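PDB 2QGM: succinoglycan biosynthesis protein from Bacillus cereus ATCC 14579, which is of unproven function but belongs to the erythromycin esterase family and is named for a role in succinoglycan biosynthesis. Local coordinates for residues 59-64 against 96-101; 106-111 against 164-169; 110-115 against 303-308. All coordinates share one frame; numbering follows the deposited sequence.

Contact 1. Residues 59-64 against 96-101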
loop_
_atom_site.group_PDB
_atom_site.type_symbol
_atom_site.label_atom_id
_atom_site.label_comp_id
_atom_site.label_asym_id
_atom_site.label_seq_id
_atom_site.Cartn_x
_atom_site.Cartn_y
_atom_site.Cartn_z
ATOM N N LYS A 59 -11.264 11.242 -17.262
ATOM C CA LYS A 59 -11.138 12.651 -17.626
ATOM C C LYS A 59 -9.698 13.103 -17.863
ATOM O O LYS A 59 -8.754 12.498 -17.348
ATOM C CB LYS A 59 -11.770 13.528 -16.533
ATOM C CG LYS A 59 -13.264 13.321 -16.367
ATOM C CD LYS A 59 -14.035 13.822 -17.582
ATOM C CE LYS A 59 -15.528 13.607 -17.396
ATOM N NZ LYS A 59 -16.314 14.171 -18.526
ATOM N N PRO A 60 -9.518 14.180 -18.650
ATOM C CA PRO A 60 -8.200 14.743 -18.970
ATOM C C PRO A 60 -7.381 14.955 -17.692
ATOM O O PRO A 60 -7.948 15.193 -16.631
ATOM C CB PRO A 60 -8.553 16.061 -19.661
ATOM C CG PRO A 60 -9.845 15.749 -20.333
ATOM C CD PRO A 60 -10.592 14.988 -19.257
ATOM N N PHE A 61 -6.057 14.899 -17.811
ATOM C CA PHE A 61 -5.172 15.048 -16.657
ATOM C C PHE A 61 -4.525 16.420 -16.488
ATOM O O PHE A 61 -3.464 16.535 -15.870
ATOM C CB PHE A 61 -4.058 13.993 -16.720
ATOM C CG PHE A 61 -4.553 12.578 -16.649
ATOM C CD1 PHE A 61 -5.296 12.145 -15.557
ATOM C CD2 PHE A 61 -4.245 11.664 -17.657
ATOM C CE1 PHE A 61 -5.727 10.822 -15.462
ATOM C CE2 PHE A 61 -4.670 10.338 -17.570
ATOM C CZ PHE A 61 -5.414 9.912 -16.468
ATOM N N GLU A 62 -5.149 17.463 -17.029
ATOM C CA GLU A 62 -4.583 18.801 -16.918
ATOM C C GLU A 62 -4.347 19.255 -15.478
ATOM O O GLU A 62 -3.351 19.920 -15.196
ATOM C CB GLU A 62 -5.479 19.823 -17.626
ATOM C CG GLU A 62 -5.372 19.798 -19.141
ATOM C CD GLU A 62 -3.973 20.138 -19.637
ATOM O OE1 GLU A 62 -3.486 21.254 -19.339
ATOM O OE2 GLU A 62 -3.361 19.292 -20.327
ATOM N N ASP A 63 -5.248 18.893 -14.567
ATOM C CA ASP A 63 -5.101 19.318 -13.178
ATOM C C ASP A 63 -4.045 18.537 -12.402
ATOM O O ASP A 63 -3.767 18.848 -11.243
ATOM C CB ASP A 63 -6.453 19.259 -12.446
ATOM C CG ASP A 63 -6.990 17.854 -12.319
ATOM O OD1 ASP A 63 -6.649 17.003 -13.167
ATOM O OD2 ASP A 63 -7.768 17.603 -11.374
ATOM N N LEU A 64 -3.447 17.535 -13.041
ATOM C CA LEU A 64 -2.410 16.744 -12.384
ATOM C C LEU A 64 -1.007 17.149 -12.830
ATOM O O LEU A 64 -0.017 16.564 -12.389
ATOM C CB LEU A 64 -2.626 15.247 -12.643
ATOM C CG LEU A 64 -3.929 14.682 -12.066
ATOM C CD1 LEU A 64 -4.080 13.207 -12.424
ATOM C CD2 LEU A 64 -3.940 14.875 -10.560
ATOM N N LEU A 96 -4.964 8.766 -9.996
ATOM C CA LEU A 96 -3.544 9.038 -9.791
ATOM C C LEU A 96 -2.670 7.941 -10.407
ATOM O O LEU A 96 -1.686 8.234 -11.071
ATOM C CB LEU A 96 -3.238 9.157 -8.294
ATOM C CG LEU A 96 -2.927 10.526 -7.680
ATOM C CD1 LEU A 96 -3.529 11.655 -8.506
ATOM C CD2 LEU A 96 -3.432 10.547 -6.238
ATOM N N VAL A 97 -3.033 6.685 -10.177
ATOM C CA VAL A 97 -2.293 5.553 -10.728
ATOM C C VAL A 97 -2.283 5.651 -12.249
ATOM O O VAL A 97 -1.237 5.542 -12.893
ATOM C CB VAL A 97 -2.935 4.197 -10.293
ATOM C CG1 VAL A 97 -2.307 3.037 -11.072
ATOM C CG2 VAL A 97 -2.753 3.989 -8.787
ATOM N N LYS A 98 -3.451 5.891 -12.831
ATOM C CA LYS A 98 -3.540 5.997 -14.282
ATOM C C LYS A 98 -2.626 7.101 -14.818
ATOM O O LYS A 98 -1.971 6.933 -15.851
ATOM C CB LYS A 98 -4.990 6.250 -14.696
ATOM C CG LYS A 98 -5.246 6.003 -16.170
ATOM C CD LYS A 98 -6.721 6.147 -16.501
ATOM C CE LYS A 98 -6.980 5.865 -17.962
ATOM N NZ LYS A 98 -8.393 6.154 -18.312
ATOM N N TYR A 99 -2.574 8.228 -14.119
ATOM C CA TYR A 99 -1.714 9.330 -14.540
ATOM C C TYR A 99 -0.237 8.931 -14.457
ATOM O O TYR A 99 0.531 9.164 -15.391
ATOM C CB TYR A 99 -1.969 10.562 -13.667
ATOM C CG TYR A 99 -1.081 11.732 -14.014
ATOM C CD1 TYR A 99 -1.282 12.466 -15.179
ATOM C CD2 TYR A 99 -0.020 12.091 -13.183
ATOM C CE1 TYR A 99 -0.445 13.535 -15.506
ATOM C CE2 TYR A 99 0.819 13.149 -13.502
ATOM C CZ TYR A 99 0.605 13.866 -14.664
ATOM O OH TYR A 99 1.456 14.898 -14.998
ATOM N N LEU A 100 0.162 8.322 -13.342
ATOM C CA LEU A 100 1.554 7.895 -13.173
ATOM C C LEU A 100 1.978 6.896 -14.247
ATOM O O LEU A 100 3.091 6.958 -14.767
ATOM C CB LEU A 100 1.759 7.254 -11.795
ATOM C CG LEU A 100 1.668 8.175 -10.578
ATOM C CD1 LEU A 100 1.992 7.379 -9.331
ATOM C CD2 LEU A 100 2.625 9.348 -10.722
ATOM N N VAL A 101 1.088 5.970 -14.588
ATOM C CA VAL A 101 1.415 4.967 -15.595
ATOM C C VAL A 101 1.495 5.553 -17.005
ATOM O O VAL A 101 2.488 5.361 -17.709
ATOM C CB VAL A 101 0.381 3.802 -15.586
ATOM C CG1 VAL A 101 0.620 2.873 -16.761
ATOM C CG2 VAL A 101 0.501 3.007 -14.305
#
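Y99, L64 and F61 carry this contact. Y99 stands on helix 87-104 with CG anti to the backbone N (chi1 178°), which sends its ring out from the helix toward the loop of residues 59-64. L64 sits over one face of that ring. Its CB lies almost on the ring normal, 3.8 Å from the centroid of the Y99 ring, a CH-pi contact. The branch reaches back along the tyrosine side chain, and L64 CD1 comes to 3.6 Å from Y99 CB. The two side chains thus run antiparallel.

F61 meets the same tyrosine. The two rings form an offset edge-to-face pair, with the edge of Y99 turned to the face of F61. The centroids of the F61 and Y99 rings are 5.5 Å apart and the planes lie at 65°. Y99 CB also lies over the F61 face, and F61 CB approaches Y99 CD1 to 3.5 Å.

The packing joins a loop that follows the short edge strand 50-51 to a helix beside the main sheet. The loop ends in a short 3-10 turn at L64, just ahead of helix 65-71. L64 N donates to F61 O at 3.0 Å, a bond that ties the two apolar residues of the loop together.

Two further side chains extend the patch. The extended chain of K98 lies roughly perpendicular to F61, and K98 CG lies 3.9 Å from F61 CZ at the ring edge. The other branch of L64 points to L96, with L64 CD2 at 3.8 Å from L96 CD1. On the polar side, R95 of the same helix makes a salt bridge with D63 and hydrogen bonds to the carbonyls of K59 and P60.

Contact 2. Residues 106-111 against 164-169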
loop_
_atom_site.group_PDB
_atom_site.type_symbol
_atom_site.label_atom_id
_atom_site.label_comp_id
_atom_site.label_asym_id
_atom_site.label_seq_id
_atom_site.Cartn_x
_atom_site.Cartn_y
_atom_site.Cartn_z
ATOM N N PHE A 106 5.323 4.959 -14.778
ATOM C CA PHE A 106 5.312 4.054 -13.639
ATOM C C PHE A 106 4.814 2.713 -14.164
ATOM O O PHE A 106 3.885 2.662 -14.970
ATOM C CB PHE A 106 4.442 4.618 -12.512
ATOM C CG PHE A 106 5.180 5.593 -11.632
ATOM C CD1 PHE A 106 5.751 5.173 -10.433
ATOM C CD2 PHE A 106 5.364 6.914 -12.037
ATOM C CE1 PHE A 106 6.501 6.061 -9.644
ATOM C CE2 PHE A 106 6.110 7.816 -11.264
ATOM C CZ PHE A 106 6.679 7.387 -10.066
ATOM N N THR A 107 5.440 1.630 -13.715
ATOM C CA THR A 107 5.113 0.301 -14.228
ATOM C C THR A 107 4.852 -0.799 -13.208
ATOM O O THR A 107 4.184 -1.787 -13.507
ATOM C CB THR A 107 6.243 -0.164 -15.143
ATOM O OG1 THR A 107 7.487 -0.039 -14.441
ATOM C CG2 THR A 107 6.298 0.696 -16.406
ATOM N N ASN A 108 5.392 -0.645 -12.010
ATOM C CA ASN A 108 5.197 -1.656 -10.969
ATOM C C ASN A 108 4.142 -1.197 -9.981
ATOM O O ASN A 108 4.281 -0.143 -9.355
ATOM C CB ASN A 108 6.507 -1.902 -10.218
ATOM C CG ASN A 108 7.646 -2.251 -11.146
ATOM O OD1 ASN A 108 8.738 -1.689 -11.051
ATOM N ND2 ASN A 108 7.401 -3.189 -12.051
ATOM N N PHE A 109 3.081 -1.981 -9.841
ATOM C CA PHE A 109 2.033 -1.629 -8.902
ATOM C C PHE A 109 2.121 -2.595 -7.722
ATOM O O PHE A 109 1.695 -3.751 -7.823
ATOM C CB PHE A 109 0.662 -1.724 -9.572
ATOM C CG PHE A 109 -0.470 -1.294 -8.688
ATOM C CD1 PHE A 109 -0.679 0.056 -8.402
ATOM C CD2 PHE A 109 -1.301 -2.245 -8.093
ATOM C CE1 PHE A 109 -1.700 0.454 -7.533
ATOM C CE2 PHE A 109 -2.319 -1.855 -7.225
ATOM C CZ PHE A 109 -2.520 -0.507 -6.941
ATOM N N ALA A 110 2.687 -2.115 -6.615
ATOM C CA ALA A 110 2.858 -2.920 -5.399
ATOM C C ALA A 110 1.769 -2.548 -4.403
ATOM O O ALA A 110 1.753 -1.433 -3.874
ATOM C CB ALA A 110 4.249 -2.670 -4.796
HETATM N N MSE A 111 0.864 -3.488 -4.145
HETATM C CA MSE A 111 -0.273 -3.231 -3.258
HETATM C C MSE A 111 -0.188 -3.952 -1.922
HETATM O O MSE A 111 0.423 -5.008 -1.816
HETATM C CB MSE A 111 -1.571 -3.643 -3.972
HETATM C CG MSE A 111 -2.854 -3.312 -3.217
HETATM SE SE MSE A 111 -4.447 -3.959 -4.107
HETATM C CE MSE A 111 -5.350 -2.298 -4.381
ATOM N N LYS A 164 4.774 -3.801 -19.740
ATOM C CA LYS A 164 3.531 -4.088 -19.024
ATOM C C LYS A 164 3.544 -3.743 -17.538
ATOM O O LYS A 164 4.583 -3.785 -16.884
ATOM C CB LYS A 164 3.189 -5.573 -19.168
ATOM C CG LYS A 164 3.216 -6.088 -20.597
ATOM C CD LYS A 164 2.247 -5.322 -21.483
ATOM C CE LYS A 164 2.125 -5.979 -22.846
ATOM N NZ LYS A 164 3.447 -6.019 -23.530
ATOM N N ILE A 165 2.373 -3.410 -17.009
ATOM C CA ILE A 165 2.251 -3.106 -15.589
ATOM C C ILE A 165 2.374 -4.435 -14.865
ATOM O O ILE A 165 1.786 -5.428 -15.288
ATOM C CB ILE A 165 0.866 -2.508 -15.246
ATOM C CG1 ILE A 165 0.670 -1.163 -15.945
ATOM C CG2 ILE A 165 0.730 -2.338 -13.738
ATOM C CD1 ILE A 165 -0.757 -0.629 -15.826
ATOM N N GLN A 166 3.141 -4.455 -13.782
ATOM C CA GLN A 166 3.306 -5.666 -12.994
ATOM C C GLN A 166 2.536 -5.450 -11.695
ATOM O O GLN A 166 2.631 -4.388 -11.078
ATOM C CB GLN A 166 4.791 -5.904 -12.681
ATOM C CG GLN A 166 5.657 -6.194 -13.911
ATOM C CD GLN A 166 5.242 -7.462 -14.633
ATOM O OE1 GLN A 166 5.037 -8.507 -14.011
ATOM N NE2 GLN A 166 5.131 -7.383 -15.956
ATOM N N PHE A 167 1.756 -6.444 -11.289
ATOM C CA PHE A 167 1.016 -6.338 -10.041
ATOM C C PHE A 167 1.781 -7.168 -9.020
ATOM O O PHE A 167 2.073 -8.345 -9.271
ATOM C CB PHE A 167 -0.401 -6.896 -10.202
ATOM C CG PHE A 167 -1.304 -6.566 -9.050
ATOM C CD1 PHE A 167 -1.071 -7.107 -7.783
ATOM C CD2 PHE A 167 -2.356 -5.677 -9.214
ATOM C CE1 PHE A 167 -1.878 -6.754 -6.698
ATOM C CE2 PHE A 167 -3.168 -5.318 -8.139
ATOM C CZ PHE A 167 -2.931 -5.854 -6.877
ATOM N N ILE A 168 2.120 -6.551 -7.890
ATOM C CA ILE A 168 2.857 -7.232 -6.832
ATOM C C ILE A 168 2.083 -7.159 -5.515
ATOM O O ILE A 168 1.662 -6.077 -5.100
ATOM C CB ILE A 168 4.250 -6.577 -6.591
ATOM C CG1 ILE A 168 5.077 -6.570 -7.872
ATOM C CG2 ILE A 168 4.979 -7.295 -5.471
ATOM C CD1 ILE A 168 4.957 -5.288 -8.655
ATOM N N GLY A 169 1.897 -8.310 -4.873
ATOM C CA GLY A 169 1.220 -8.352 -3.584
ATOM C C GLY A 169 2.313 -8.290 -2.531
ATOM O O GLY A 169 3.049 -9.256 -2.339
#
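Four backbone hydrogen bonds join strands 108-111 and 166-171 as parallel neighbours. Q166 N donates to T107 O at 2.9 Å, and F109 N to Q166 O at 2.7 Å. I168 N then donates to F109 O at 2.8 Å, and M111 N to I168 O at 2.9 Å. Three of these donors lie nearly along the C=O axis. I168 N instead sits 26° out of the carbonyl plane of F109. CA-H...O contacts run beside the ladder, as from I165 CA to T107 O at 3.1 Å.

Aromatic packing fills the face that carries F109, M111 and F167. F109 and F167 both have CG anti to the backbone N, so the two rings leave their strands in the same direction. The edge of F109 turns toward the face of F167, in an offset edge-to-face pair with planes at 60°. F109 CD2 is 3.6 Å from F167 CE2. Selenomethionine M111 makes a Met-aromatic contact, its SE 3.7 Å from F167 CZ at the ring edge. Helices 115-127 and 143-157 pack against this face.

Aliphatic contacts are looser on the face with A110 and I168, where the two CB atoms are 4.3 Å apart. Helix 276-297 covers that side. The four bonds thus pair N-H and C=O groups turned toward each other. The F109 face is apolar; the other mixes A110 and I168 with polar N108 and Q166.

Contact 3. Residues 110-115 against 303-308; sequences AMEEDW and VWAHNI
At the C-terminal ends of two parallel strands of the central sheet, the chain of residues 110-115 leaves strand 108-111 beside the exit from strand 301-304. W304 N donates to A110 O at 2.9 Å, in the carbonyl plane. E112 N donates to W304 O at 3.0 Å, less straight at the hydrogen (137°). Beyond this bond the strands part, and E112 centres an inverse gamma turn.

The extended side chain of E112 spans the gap. Its OE1 accepts from H306 N at 3.0 Å, nearly along the C-O axis, and lies 3.3 Å from A305 CB. H306 caps helix 307-310: I308 N donates to H306 ND1 at 3.0 Å, in the plane of the imidazole. This use of ND1 as acceptor places any proton of the neutral ring on NE2, which donates to I410 O.

On the sheet face that carries M111 and W304, M111 CE lies over the indole, 3.8 Å from the centroid of its five-membered ring. W304 NE1 bonds to Y140 OH, and K93 makes a cation-pi contact with W304. Acidic and histidine side chains gathered at such strand ends are consistent with the active-site region of an erythromycin esterase-like fold.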
loop_
_atom_site.group_PDB
_atom_site.type_symbol
_atom_site.label_atom_id
_atom_site.label_comp_id
_atom_site.label_asym_id
_atom_site.label_seq_id
_atom_site.Cartn_x
_atom_site.Cartn_y
_atom_site.Cartn_z
ATOM N N ALA A 110 2.687 -2.115 -6.615
ATOM C CA ALA A 110 2.858 -2.920 -5.399
ATOM C C ALA A 110 1.769 -2.548 -4.403
ATOM O O ALA A 110 1.753 -1.433 -3.874
ATOM C CB ALA A 110 4.249 -2.670 -4.796
HETATM N N MSE A 111 0.864 -3.488 -4.145
HETATM C CA MSE A 111 -0.273 -3.231 -3.258
HETATM C C MSE A 111 -0.188 -3.952 -1.922
HETATM O O MSE A 111 0.423 -5.008 -1.816
HETATM C CB MSE A 111 -1.571 -3.643 -3.972
HETATM C CG MSE A 111 -2.854 -3.312 -3.217
HETATM SE SE MSE A 111 -4.447 -3.959 -4.107
HETATM C CE MSE A 111 -5.350 -2.298 -4.381
ATOM N N GLU A 112 -0.820 -3.362 -0.911
ATOM C CA GLU A 112 -0.877 -3.932 0.426
ATOM C C GLU A 112 -1.951 -5.011 0.323
ATOM O O GLU A 112 -3.110 -4.814 0.702
ATOM C CB GLU A 112 -1.285 -2.855 1.445
ATOM C CG GLU A 112 -1.272 -3.320 2.906
ATOM C CD GLU A 112 -1.846 -2.294 3.877
ATOM O OE1 GLU A 112 -2.046 -1.120 3.490
ATOM O OE2 GLU A 112 -2.085 -2.671 5.044
ATOM N N GLU A 113 -1.548 -6.146 -0.237
ATOM C CA GLU A 113 -2.410 -7.309 -0.443
ATOM C C GLU A 113 -1.434 -8.483 -0.384
ATOM O O GLU A 113 -0.260 -8.332 -0.720
ATOM C CB GLU A 113 -3.085 -7.220 -1.819
ATOM C CG GLU A 113 -3.941 -8.430 -2.220
ATOM C CD GLU A 113 -5.020 -8.751 -1.208
ATOM O OE1 GLU A 113 -4.828 -9.675 -0.382
ATOM O OE2 GLU A 113 -6.070 -8.080 -1.236
ATOM N N ASP A 114 -1.908 -9.640 0.057
ATOM C CA ASP A 114 -1.028 -10.792 0.193
ATOM C C ASP A 114 -0.341 -11.249 -1.088
ATOM O O ASP A 114 -0.917 -11.220 -2.180
ATOM C CB ASP A 114 -1.770 -11.965 0.840
ATOM C CG ASP A 114 -2.287 -11.632 2.239
ATOM O OD1 ASP A 114 -1.696 -10.751 2.906
ATOM O OD2 ASP A 114 -3.277 -12.260 2.678
ATOM N N TRP A 115 0.910 -11.667 -0.928
ATOM C CA TRP A 115 1.752 -12.139 -2.024
ATOM C C TRP A 115 0.988 -13.057 -2.983
ATOM O O TRP A 115 0.941 -12.807 -4.195
ATOM C CB TRP A 115 2.973 -12.865 -1.442
ATOM C CG TRP A 115 3.908 -13.347 -2.504
ATOM C CD1 TRP A 115 3.898 -14.563 -3.112
ATOM C CD2 TRP A 115 4.922 -12.577 -3.160
ATOM N NE1 TRP A 115 4.839 -14.601 -4.114
ATOM C CE2 TRP A 115 5.483 -13.392 -4.164
ATOM C CE3 TRP A 115 5.410 -11.270 -2.996
ATOM C CZ2 TRP A 115 6.511 -12.946 -5.013
ATOM C CZ3 TRP A 115 6.432 -10.824 -3.838
ATOM C CH2 TRP A 115 6.970 -11.663 -4.833
ATOM N N VAL A 303 3.527 2.376 -4.591
ATOM C CA VAL A 303 3.177 1.588 -3.416
ATOM C C VAL A 303 1.804 2.062 -2.929
ATOM O O VAL A 303 1.642 3.190 -2.461
ATOM C CB VAL A 303 4.220 1.746 -2.289
ATOM C CG1 VAL A 303 3.768 0.985 -1.030
ATOM C CG2 VAL A 303 5.560 1.214 -2.773
ATOM N N TRP A 304 0.816 1.191 -3.085
ATOM C CA TRP A 304 -0.556 1.477 -2.678
ATOM C C TRP A 304 -0.786 0.828 -1.322
ATOM O O TRP A 304 -0.709 -0.396 -1.191
ATOM C CB TRP A 304 -1.529 0.894 -3.708
ATOM C CG TRP A 304 -2.990 1.009 -3.352
ATOM C CD1 TRP A 304 -3.610 0.514 -2.242
ATOM C CD2 TRP A 304 -4.022 1.589 -4.163
ATOM N NE1 TRP A 304 -4.968 0.745 -2.316
ATOM C CE2 TRP A 304 -5.244 1.403 -3.486
ATOM C CE3 TRP A 304 -4.029 2.247 -5.401
ATOM C CZ2 TRP A 304 -6.466 1.849 -4.003
ATOM C CZ3 TRP A 304 -5.244 2.690 -5.917
ATOM C CH2 TRP A 304 -6.445 2.489 -5.217
ATOM N N ALA A 305 -1.071 1.636 -0.310
ATOM C CA ALA A 305 -1.291 1.094 1.028
ATOM C C ALA A 305 -1.953 2.155 1.881
ATOM O O ALA A 305 -2.209 3.257 1.412
ATOM C CB ALA A 305 0.049 0.688 1.644
ATOM N N HIS A 306 -2.246 1.813 3.125
ATOM C CA HIS A 306 -2.854 2.771 4.027
ATOM C C HIS A 306 -1.831 3.866 4.334
ATOM O O HIS A 306 -0.630 3.643 4.209
ATOM C CB HIS A 306 -3.252 2.086 5.333
ATOM C CG HIS A 306 -4.147 2.917 6.198
ATOM N ND1 HIS A 306 -3.699 4.012 6.908
ATOM C CD2 HIS A 306 -5.478 2.835 6.438
ATOM C CE1 HIS A 306 -4.715 4.566 7.545
ATOM N NE2 HIS A 306 -5.806 3.870 7.275
ATOM N N ASN A 307 -2.307 5.044 4.728
ATOM C CA ASN A 307 -1.418 6.147 5.101
ATOM C C ASN A 307 -0.366 5.641 6.079
ATOM O O ASN A 307 0.809 5.979 5.987
ATOM C CB ASN A 307 -2.187 7.261 5.817
ATOM C CG ASN A 307 -2.864 8.228 4.868
ATOM O OD1 ASN A 307 -2.609 8.235 3.662
ATOM N ND2 ASN A 307 -3.723 9.082 5.423
ATOM N N ILE A 308 -0.810 4.844 7.042
ATOM C CA ILE A 308 0.083 4.307 8.062
ATOM C C ILE A 308 1.347 3.641 7.516
ATOM O O ILE A 308 2.446 3.871 8.028
ATOM C CB ILE A 308 -0.667 3.288 8.940
ATOM C CG1 ILE A 308 -1.753 3.998 9.747
ATOM C CG2 ILE A 308 0.323 2.535 9.830
ATOM C CD1 ILE A 308 -1.233 5.002 10.755
#

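Contact 1 comes first along the chain and closes before the other two open. Helix 87-104 leads from it directly into strand 108-111, which contacts 2 and 3 share through A110 and M111. That strand lies between 301-304 and 166-171 in the eight-stranded mixed sheet, so contacts 2 and 3 flank it on its two edges. Their centres are about 11 Å apart; contact 1 lies about 17 Å from contact 2 and 20 Å from contact 3. V97 of the helix packs on both F109 and W304. Strand 108-111 is thus held on both edges, and its C-terminal end at contact 3, near the chain centre, is probably part of the active-site region.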